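Local coordinates for protein hydrolase, haloacid dehalogenase-like family (Pseudomonas syringae pv. tomato, PDB 3S6J) that probably acts as a metal-dependent sugar phosphatase of the haloacid dehalogenase superfamily, with calcium bound at an aspartate-lined metal site in this structure, at residues P5-F9 with E166-I170; N24-E30 with H79-R85; Q87-A92 with I123-K129. All coordinates share one frame; numbering follows the deposited sequence.

Interaction 1 of 3, residues P5-F9 with E166-I170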
loop_
_atom_site.group_PDB
_atom_site.type_symbol
_atom_site.label_atom_id
_atom_site.label_comp_id
_atom_site.label_asym_id
_atom_site.label_seq_id
_atom_site.Cartn_x
_atom_site.Cartn_y
_atom_site.Cartn_z
ATOM N N PRO E 5 -29.952 18.037 14.242
ATOM C CA PRO E 5 -29.934 17.070 13.134
ATOM C C PRO E 5 -28.812 16.047 13.299
ATOM O O PRO E 5 -27.693 16.285 12.845
ATOM C CB PRO E 5 -29.669 17.951 11.909
ATOM C CG PRO E 5 -30.226 19.295 12.288
ATOM C CD PRO E 5 -29.982 19.434 13.767
ATOM N N GLN E 6 -29.112 14.926 13.946
ATOM C CA GLN E 6 -28.094 13.915 14.218
ATOM C C GLN E 6 -27.458 13.354 12.933
ATOM O O GLN E 6 -28.130 13.138 11.921
ATOM C CB GLN E 6 -28.648 12.798 15.115
ATOM C CG GLN E 6 -28.235 12.890 16.602
ATOM C CD GLN E 6 -29.006 13.943 17.410
ATOM O OE1 GLN E 6 -30.148 14.283 17.088
ATOM N NE2 GLN E 6 -28.382 14.450 18.478
ATOM N N THR E 7 -26.148 13.146 12.981
ATOM C CA THR E 7 -25.410 12.631 11.841
ATOM C C THR E 7 -25.780 11.182 11.522
ATOM O O THR E 7 -25.975 10.364 12.433
ATOM C CB THR E 7 -23.894 12.734 12.081
ATOM O OG1 THR E 7 -23.513 14.117 12.061
ATOM C CG2 THR E 7 -23.126 11.976 10.992
ATOM N N SER E 8 -25.904 10.889 10.231
ATOM C CA SER E 8 -26.067 9.520 9.737
ATOM C C SER E 8 -24.780 9.087 9.024
ATOM O O SER E 8 -24.079 9.923 8.444
ATOM C CB SER E 8 -27.273 9.425 8.799
ATOM O OG SER E 8 -28.472 9.711 9.497
ATOM N N PHE E 9 -24.473 7.793 9.067
ATOM C CA PHE E 9 -23.142 7.323 8.708
ATOM C C PHE E 9 -23.120 6.345 7.543
ATOM O O PHE E 9 -23.801 5.313 7.559
ATOM C CB PHE E 9 -22.466 6.679 9.921
ATOM C CG PHE E 9 -22.108 7.655 11.006
ATOM C CD1 PHE E 9 -23.089 8.182 11.842
ATOM C CD2 PHE E 9 -20.793 8.045 11.199
ATOM C CE1 PHE E 9 -22.756 9.087 12.855
ATOM C CE2 PHE E 9 -20.455 8.948 12.202
ATOM C CZ PHE E 9 -21.439 9.473 13.030
ATOM N N GLU E 166 -27.052 15.195 5.259
ATOM C CA GLU E 166 -26.968 14.946 6.698
ATOM C C GLU E 166 -26.055 13.763 6.969
ATOM O O GLU E 166 -26.039 13.210 8.073
ATOM C CB GLU E 166 -28.351 14.662 7.297
ATOM C CG GLU E 166 -29.123 15.906 7.726
ATOM C CD GLU E 166 -30.444 15.567 8.410
ATOM O OE1 GLU E 166 -30.456 14.697 9.319
ATOM O OE2 GLU E 166 -31.471 16.174 8.032
ATOM N N CYS E 167 -25.296 13.373 5.953
ATOM C CA CYS E 167 -24.499 12.154 6.032
ATOM C C CYS E 167 -22.993 12.389 6.140
ATOM O O CYS E 167 -22.443 13.336 5.563
ATOM C CB CYS E 167 -24.794 11.250 4.837
ATOM S SG CYS E 167 -26.358 10.353 4.944
ATOM N N LEU E 168 -22.338 11.504 6.877
ATOM C CA LEU E 168 -20.890 11.468 6.925
ATOM C C LEU E 168 -20.402 10.213 6.214
ATOM O O LEU E 168 -20.729 9.090 6.610
ATOM C CB LEU E 168 -20.422 11.436 8.370
ATOM C CG LEU E 168 -19.031 11.952 8.729
ATOM C CD1 LEU E 168 -18.622 11.301 10.041
ATOM C CD2 LEU E 168 -18.018 11.649 7.653
ATOM N N VAL E 169 -19.630 10.402 5.154
ATOM C CA VAL E 169 -19.027 9.270 4.472
ATOM C C VAL E 169 -17.700 8.927 5.121
ATOM O O VAL E 169 -16.851 9.807 5.334
ATOM C CB VAL E 169 -18.847 9.537 2.958
ATOM C CG1 VAL E 169 -18.019 8.437 2.307
ATOM C CG2 VAL E 169 -20.201 9.640 2.290
ATOM N N ILE E 170 -17.528 7.649 5.457
ATOM C CA ILE E 170 -16.268 7.186 6.019
ATOM C C ILE E 170 -15.630 6.156 5.102
ATOM O O ILE E 170 -16.249 5.149 4.775
ATOM C CB ILE E 170 -16.446 6.618 7.438
ATOM C CG1 ILE E 170 -17.106 7.677 8.332
ATOM C CG2 ILE E 170 -15.102 6.170 7.997
ATOM C CD1 ILE E 170 -17.041 7.386 9.780
HETATM O O HOH W 1 -23.878 15.326 9.512
#
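Ser8 and Cys167 face each other where strands 8-11 and 167-171 of the central parallel sheet begin, a worked example of how one residue can tie two parallel strands together. Both backbone polar atoms of Ser8 are used. Its N donates an almost straight bond (175°) to Glu166 O at 3.2 Å, and its O accepts from Leu168 N at 2.8 Å. The residue therefore spans the skipped Cys167, whose CA approaches Ser8 O at 3.3 Å as a CA-H...O contact and adds a weaker hold on the same carbonyl. Ser8 CB and Cys167 SG lie 4.1 Å apart on the sheet face covered by helix 151-160.

In the Rossmann-like core of the haloacid dehalogenase fold, these neighbouring strands run on to the metal site: strand 8-11 leads to Asp12 and Asp14, and strand 167-171 to Asp172, all three calcium ligands. On the other face of the sheet Phe9 and Leu168 pack obliquely. With Phe9 CG anti to the carbonyl carbon (chi1 -69°), the ring swings close enough for CE2 to meet Leu168 CD1 at 3.7 Å. Ile170 CD1 comes to the rim of the same ring, near its plane, 4.1 Å from Phe9 CD2.

Thr7 works in two directions. Its CG2 lies over one face of the Phe9 ring, displaced toward the rim, and also touches Leu168 CB at 3.8 Å, so the methyl touches both. The hydroxyl is turned to the side of the backbone N. There OG1 hydrogen-bonds Ser224 N near the C terminus and a water at 2.8 Å, which in turn donates a weak bond to Glu166 O.

Interaction 2 of 3, residues N24-E30 with H79-R85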
loop_
_atom_site.group_PDB
_atom_site.type_symbol
_atom_site.label_atom_id
_atom_site.label_comp_id
_atom_site.label_asym_id
_atom_site.label_seq_id
_atom_site.Cartn_x
_atom_site.Cartn_y
_atom_site.Cartn_z
ATOM N N ASN E 24 -7.341 -7.949 -1.264
ATOM C CA ASN E 24 -7.947 -7.535 -2.524
ATOM C C ASN E 24 -6.836 -7.309 -3.555
ATOM O O ASN E 24 -6.858 -7.892 -4.631
ATOM C CB ASN E 24 -8.818 -6.287 -2.326
ATOM C CG ASN E 24 -9.908 -6.153 -3.368
ATOM O OD1 ASN E 24 -9.914 -6.867 -4.363
ATOM N ND2 ASN E 24 -10.840 -5.242 -3.141
ATOM N N VAL E 25 -5.832 -6.510 -3.200
ATOM C CA VAL E 25 -4.676 -6.310 -4.070
ATOM C C VAL E 25 -4.068 -7.630 -4.580
ATOM O O VAL E 25 -3.848 -7.802 -5.781
ATOM C CB VAL E 25 -3.571 -5.438 -3.384
ATOM C CG1 VAL E 25 -2.411 -5.218 -4.333
ATOM C CG2 VAL E 25 -4.127 -4.097 -2.971
ATOM N N ALA E 26 -3.800 -8.558 -3.671
ATOM C CA ALA E 26 -3.169 -9.828 -4.032
ATOM C C ALA E 26 -4.049 -10.631 -4.988
ATOM O O ALA E 26 -3.559 -11.212 -5.968
ATOM C CB ALA E 26 -2.859 -10.630 -2.778
ATOM N N ALA E 27 -5.354 -10.615 -4.725
ATOM C CA ALA E 27 -6.340 -11.269 -5.583
ATOM C C ALA E 27 -6.364 -10.680 -6.997
ATOM O O ALA E 27 -6.431 -11.424 -7.980
ATOM C CB ALA E 27 -7.734 -11.201 -4.952
ATOM N N TRP E 28 -6.355 -9.348 -7.104
ATOM C CA TRP E 28 -6.280 -8.734 -8.423
ATOM C C TRP E 28 -4.967 -9.074 -9.126
ATOM O O TRP E 28 -4.965 -9.355 -10.326
ATOM C CB TRP E 28 -6.505 -7.220 -8.370
ATOM C CG TRP E 28 -7.957 -6.894 -8.290
ATOM C CD1 TRP E 28 -8.613 -6.328 -7.239
ATOM C CD2 TRP E 28 -8.956 -7.183 -9.282
ATOM N NE1 TRP E 28 -9.946 -6.227 -7.516
ATOM C CE2 TRP E 28 -10.190 -6.742 -8.767
ATOM C CE3 TRP E 28 -8.922 -7.759 -10.557
ATOM C CZ2 TRP E 28 -11.390 -6.861 -9.481
ATOM C CZ3 TRP E 28 -10.117 -7.872 -11.276
ATOM C CH2 TRP E 28 -11.331 -7.426 -10.737
ATOM N N LYS E 29 -3.864 -9.060 -8.372
ATOM C CA LYS E 29 -2.543 -9.311 -8.936
ATOM C C LYS E 29 -2.464 -10.693 -9.587
ATOM O O LYS E 29 -1.944 -10.849 -10.690
ATOM C CB LYS E 29 -1.451 -9.165 -7.868
ATOM C CG LYS E 29 -0.045 -9.478 -8.378
ATOM C CD LYS E 29 0.330 -8.570 -9.568
ATOM C CE LYS E 29 1.826 -8.641 -9.824
ATOM N NZ LYS E 29 2.190 -8.190 -11.193
ATOM N N GLU E 30 -3.004 -11.677 -8.886
ATOM C CA GLU E 30 -3.041 -13.063 -9.332
ATOM C C GLU E 30 -3.939 -13.221 -10.546
ATOM O O GLU E 30 -3.577 -13.906 -11.517
ATOM C CB GLU E 30 -3.528 -13.941 -8.176
ATOM C CG GLU E 30 -3.918 -15.343 -8.552
ATOM C CD GLU E 30 -4.108 -16.209 -7.314
ATOM O OE1 GLU E 30 -3.772 -15.739 -6.207
ATOM O OE2 GLU E 30 -4.591 -17.354 -7.437
ATOM N N HIS E 79 -10.538 -13.099 -9.889
ATOM C CA HIS E 79 -10.416 -12.297 -8.675
ATOM C C HIS E 79 -11.278 -12.846 -7.532
ATOM O O HIS E 79 -10.775 -13.041 -6.434
ATOM C CB HIS E 79 -10.756 -10.838 -8.953
ATOM C CG HIS E 79 -10.873 -10.002 -7.716
ATOM N ND1 HIS E 79 -12.088 -9.702 -7.135
ATOM C CD2 HIS E 79 -9.934 -9.382 -6.975
ATOM C CE1 HIS E 79 -11.886 -8.936 -6.079
ATOM N NE2 HIS E 79 -10.589 -8.735 -5.950
ATOM N N ALA E 80 -12.559 -13.111 -7.788
ATOM C CA ALA E 80 -13.421 -13.680 -6.749
ATOM C C ALA E 80 -12.839 -14.964 -6.191
ATOM O O ALA E 80 -12.828 -15.177 -4.987
ATOM C CB ALA E 80 -14.814 -13.940 -7.279
ATOM N N GLN E 81 -12.350 -15.822 -7.076
ATOM C CA GLN E 81 -11.788 -17.089 -6.660
ATOM C C GLN E 81 -10.543 -16.886 -5.799
ATOM O O GLN E 81 -10.427 -17.487 -4.729
ATOM C CB GLN E 81 -11.508 -17.976 -7.874
ATOM C CG GLN E 81 -12.798 -18.491 -8.541
ATOM C CD GLN E 81 -12.705 -18.630 -10.058
ATOM O OE1 GLN E 81 -11.668 -19.028 -10.608
ATOM N NE2 GLN E 81 -13.803 -18.305 -10.744
ATOM N N ALA E 82 -9.620 -16.038 -6.243
ATOM C CA ALA E 82 -8.418 -15.794 -5.450
ATOM C C ALA E 82 -8.775 -15.171 -4.104
ATOM O O ALA E 82 -8.160 -15.489 -3.089
ATOM C CB ALA E 82 -7.415 -14.936 -6.202
ATOM N N TYR E 83 -9.776 -14.296 -4.092
ATOM C CA TYR E 83 -10.189 -13.666 -2.839
ATOM C C TYR E 83 -10.713 -14.729 -1.875
ATOM O O TYR E 83 -10.287 -14.785 -0.735
ATOM C CB TYR E 83 -11.255 -12.586 -3.070
ATOM C CG TYR E 83 -11.411 -11.623 -1.909
ATOM C CD1 TYR E 83 -12.497 -11.706 -1.033
ATOM C CD2 TYR E 83 -10.461 -10.633 -1.680
ATOM C CE1 TYR E 83 -12.636 -10.819 0.025
ATOM C CE2 TYR E 83 -10.580 -9.754 -0.620
ATOM C CZ TYR E 83 -11.665 -9.848 0.226
ATOM O OH TYR E 83 -11.752 -8.957 1.268
ATOM N N GLU E 84 -11.634 -15.566 -2.339
ATOM C CA GLU E 84 -12.176 -16.629 -1.512
ATOM C C GLU E 84 -11.033 -17.374 -0.834
ATOM O O GLU E 84 -11.091 -17.663 0.367
ATOM C CB GLU E 84 -13.009 -17.617 -2.345
ATOM C CG GLU E 84 -14.173 -16.996 -3.126
ATOM C CD GLU E 84 -14.957 -18.030 -3.949
ATOM O OE1 GLU E 84 -15.608 -17.641 -4.961
ATOM O OE2 GLU E 84 -14.912 -19.237 -3.586
ATOM N N ARG E 85 -9.984 -17.683 -1.595
ATOM C CA ARG E 85 -8.871 -18.452 -1.037
ATOM C C ARG E 85 -8.165 -17.679 0.069
ATOM O O ARG E 85 -7.454 -18.251 0.876
ATOM C CB ARG E 85 -7.885 -18.876 -2.129
ATOM C CG ARG E 85 -8.458 -19.915 -3.100
ATOM C CD ARG E 85 -7.422 -20.455 -4.072
ATOM N NE ARG E 85 -6.937 -19.447 -5.014
ATOM C CZ ARG E 85 -7.420 -19.254 -6.242
ATOM N NH1 ARG E 85 -8.426 -20.000 -6.698
ATOM N NH2 ARG E 85 -6.899 -18.303 -7.015
#
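His79 and Trp28 stack between helices 69-85 and 21-34, two helices of the α-helical cap domain that haloacid dehalogenases of this type carry above the core. The axes of the two helix segments approach to 8.1 Å, their directions 135° apart. Small residues allow this closeness: Ala27 CB sits 4.0 Å from Ala82 CB.

The histidine can be followed outward atom by atom. Its CB lies over the six-membered ring of Trp28, 3.7 Å from the centroid and nearly on the ring normal, a CH-pi contact. Having CG anti to the backbone N (chi1 170°) carries the imidazole onward across the indole face. CG comes over the CE2-CZ2 bond of the indole, and CD2 rests above the five-membered ring. The two five-membered rings form an offset stack, with centroids 3.6 Å apart and planes nearly parallel. CD2 also meets Ala27 CB, at 3.5 Å, so the methyl helps to confine the ring. At the tip, NE2 donates to Asn24 OD1 near the imidazole plane; the modelled 2.5 Å is unusually short and its exact value doubtful. Trp28 NE1 is close to the same nitrogen, but stacked over it and not bonded.

The other end of the Asn24 amide, ND2, hydrogen-bonds OD1 of the calcium ligand Asp14. Together the two bonds would favour this turn of the amide, which probably places His79 in an outer shell around the metal site. Farther along the helices Glu30, its chain extended, reaches over Ala82 to Arg85. There OE2 approaches the guanidinium edge in a salt bridge whose hydrogen bond is weak, bent to 129° at the hydrogen, with NH2 2.5 Å away.

Interaction 3 of 3, residues Q87-A92 with I123-K129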
loop_
_atom_site.group_PDB
_atom_site.type_symbol
_atom_site.label_atom_id
_atom_site.label_comp_id
_atom_site.label_asym_id
_atom_site.label_seq_id
_atom_site.Cartn_x
_atom_site.Cartn_y
_atom_site.Cartn_z
ATOM N N GLN E 87 -9.865 -15.717 2.284
ATOM C CA GLN E 87 -10.910 -15.249 3.198
ATOM C C GLN E 87 -10.560 -15.283 4.693
ATOM O O GLN E 87 -11.005 -14.414 5.448
ATOM C CB GLN E 87 -12.213 -16.009 2.968
ATOM C CG GLN E 87 -12.123 -17.486 3.270
ATOM C CD GLN E 87 -13.426 -18.221 3.000
ATOM O OE1 GLN E 87 -14.408 -17.630 2.530
ATOM N NE2 GLN E 87 -13.445 -19.516 3.309
ATOM N N HIS E 88 -9.781 -16.274 5.125
ATOM C CA HIS E 88 -9.501 -16.440 6.550
ATOM C C HIS E 88 -8.399 -15.508 7.061
ATOM O O HIS E 88 -8.087 -15.487 8.254
ATOM C CB HIS E 88 -9.165 -17.898 6.859
ATOM C CG HIS E 88 -10.252 -18.850 6.481
ATOM N ND1 HIS E 88 -10.287 -19.501 5.268
ATOM C CD2 HIS E 88 -11.366 -19.249 7.152
ATOM C CE1 HIS E 88 -11.361 -20.268 5.205
ATOM N NE2 HIS E 88 -12.031 -20.131 6.339
ATOM N N GLN E 89 -7.806 -14.744 6.152
ATOM C CA GLN E 89 -6.753 -13.811 6.535
ATOM C C GLN E 89 -7.364 -12.509 7.029
ATOM O O GLN E 89 -6.700 -11.718 7.710
ATOM C CB GLN E 89 -5.828 -13.535 5.343
ATOM C CG GLN E 89 -4.963 -14.722 4.954
ATOM C CD GLN E 89 -3.918 -14.356 3.914
ATOM O OE1 GLN E 89 -3.874 -13.219 3.436
ATOM N NE2 GLN E 89 -3.073 -15.318 3.553
ATOM N N ILE E 90 -8.639 -12.311 6.695
ATOM C CA ILE E 90 -9.316 -11.045 6.931
ATOM C C ILE E 90 -9.765 -10.846 8.368
ATOM O O ILE E 90 -10.582 -11.598 8.898
ATOM C CB ILE E 90 -10.532 -10.869 6.008
ATOM C CG1 ILE E 90 -10.096 -10.964 4.547
ATOM C CG2 ILE E 90 -11.237 -9.529 6.305
ATOM C CD1 ILE E 90 -11.188 -10.627 3.580
ATOM N N ILE E 91 -9.240 -9.790 8.972
ATOM C CA ILE E 91 -9.477 -9.475 10.368
ATOM C C ILE E 91 -10.228 -8.146 10.420
ATOM O O ILE E 91 -10.150 -7.345 9.481
ATOM C CB ILE E 91 -8.114 -9.385 11.096
ATOM C CG1 ILE E 91 -7.320 -10.673 10.812
ATOM C CG2 ILE E 91 -8.295 -9.138 12.584
ATOM C CD1 ILE E 91 -5.788 -10.491 10.627
ATOM N N ALA E 92 -10.998 -7.928 11.481
ATOM C CA ALA E 92 -11.668 -6.651 11.659
ATOM C C ALA E 92 -10.584 -5.659 12.050
ATOM O O ALA E 92 -9.650 -6.027 12.760
ATOM C CB ALA E 92 -12.725 -6.754 12.746
ATOM N N ILE E 123 -17.889 -12.006 2.689
ATOM C CA ILE E 123 -16.644 -12.417 3.324
ATOM C C ILE E 123 -16.171 -11.415 4.389
ATOM O O ILE E 123 -15.859 -11.798 5.521
ATOM C CB ILE E 123 -15.536 -12.656 2.275
ATOM C CG1 ILE E 123 -15.821 -13.951 1.501
ATOM C CG2 ILE E 123 -14.158 -12.678 2.933
ATOM C CD1 ILE E 123 -15.178 -14.029 0.126
ATOM N N ASN E 124 -16.116 -10.133 4.043
ATOM C CA ASN E 124 -15.588 -9.165 4.996
ATOM C C ASN E 124 -16.484 -9.038 6.225
ATOM O O ASN E 124 -16.002 -8.864 7.335
ATOM C CB ASN E 124 -15.384 -7.807 4.335
ATOM C CG ASN E 124 -14.497 -7.886 3.112
ATOM O OD1 ASN E 124 -14.809 -7.319 2.058
ATOM N ND2 ASN E 124 -13.385 -8.582 3.242
ATOM N N LEU E 125 -17.793 -9.132 6.008
ATOM C CA LEU E 125 -18.777 -9.003 7.076
ATOM C C LEU E 125 -18.611 -10.070 8.157
ATOM O O LEU E 125 -18.859 -9.813 9.331
ATOM C CB LEU E 125 -20.188 -9.080 6.499
ATOM C CG LEU E 125 -20.676 -7.957 5.585
ATOM C CD1 LEU E 125 -21.968 -8.367 4.920
ATOM C CD2 LEU E 125 -20.880 -6.683 6.360
ATOM N N LYS E 126 -18.208 -11.273 7.756
ATOM C CA LYS E 126 -17.896 -12.333 8.715
ATOM C C LYS E 126 -16.876 -11.848 9.749
ATOM O O LYS E 126 -17.019 -12.109 10.944
ATOM C CB LYS E 126 -17.346 -13.571 7.999
ATOM C CG LYS E 126 -18.128 -13.996 6.759
ATOM C CD LYS E 126 -19.352 -14.822 7.119
ATOM C CE LYS E 126 -19.967 -15.481 5.885
ATOM N NZ LYS E 126 -20.952 -16.547 6.247
ATOM N N ALA E 127 -15.842 -11.147 9.290
ATOM C CA ALA E 127 -14.796 -10.684 10.191
ATOM C C ALA E 127 -15.351 -9.732 11.238
ATOM O O ALA E 127 -14.752 -9.541 12.281
ATOM C CB ALA E 127 -13.676 -10.016 9.411
ATOM N N LEU E 128 -16.486 -9.114 10.944
ATOM C CA LEU E 128 -17.136 -8.233 11.902
ATOM C C LEU E 128 -18.279 -8.978 12.553
ATOM O O LEU E 128 -19.137 -8.371 13.180
ATOM C CB LEU E 128 -17.702 -6.998 11.202
ATOM C CG LEU E 128 -16.764 -6.133 10.357
ATOM C CD1 LEU E 128 -17.582 -5.200 9.473
ATOM C CD2 LEU E 128 -15.811 -5.356 11.242
ATOM N N LYS E 129 -18.287 -10.298 12.393
ATOM C CA LYS E 129 -19.397 -11.139 12.838
ATOM C C LYS E 129 -20.736 -10.447 12.587
ATOM O O LYS E 129 -21.538 -10.279 13.509
ATOM C CB LYS E 129 -19.249 -11.504 14.315
ATOM C CG LYS E 129 -17.808 -11.737 14.759
ATOM C CD LYS E 129 -17.112 -10.407 15.060
ATOM C CE LYS E 129 -15.603 -10.564 15.236
ATOM N NZ LYS E 129 -14.884 -9.269 15.048
#
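Ile90 and Ile123 cross at about a right angle, each offering a different branch: the CD1 end of Ile90 meets the CG2 methyl of Ile123 at 3.7 Å. Ile123 CG2, anti to its own backbone N, is thereby aimed at the incoming chain and takes a second partner, Gln87 CB, at 3.9 Å. Gln87 likewise lies roughly perpendicular to Ile123. The other branch of Ile90, CG2, turns to Ala127 CB at 4.0 Å, so the isoleucine straddles one turn of helix 118-127. Asn124 passes obliquely beside it, its ND2 held by Tyr83 OH of the cap helix 69-85.

Residues 87-92 form the linker by which the chain returns from the α-helical cap to the core: the short, weakly bonded strand 91-92 pairs antiparallel with strand 18-19, the outgoing linker, and Ile91 turns away to pack on Lys29 of the second subunit. Ala92 points back at the helix end, where its CB rests 3.5 Å from Ala127 O and 3.7 Å from Leu128 CD2. That end is closed by a Schellman motif with Lys129, at positive phi, as its C-prime residue. The lysine chain bends at chi2 (82°) and curls back over the terminus, bringing NZ to donate to Ala127 O at 2.8 Å, just beside the Ala92 methyl.

From the N terminus the chain enters strand 8-11, the first half of interaction 1, and passes through strand 18-19 into the cap. Helix 21-34 then waits about fifty residues until helix 69-85 returns to close interaction 2, a loop wholly within the cap. Interaction 3 follows in series: the return linker 87-92 is met some thirty residues later by the end of helix 118-127 in the core. Only with strand 167-171 does interaction 1 close, enclosing both smaller loops. Interactions 2 and 3 touch chiefly through Tyr83, which packs on Ile90 and Ile123 and probably hydrogen-bonds Asn124, whereas interaction 1 lies about 32 Å from interaction 2, centre to centre, across the chain's middle.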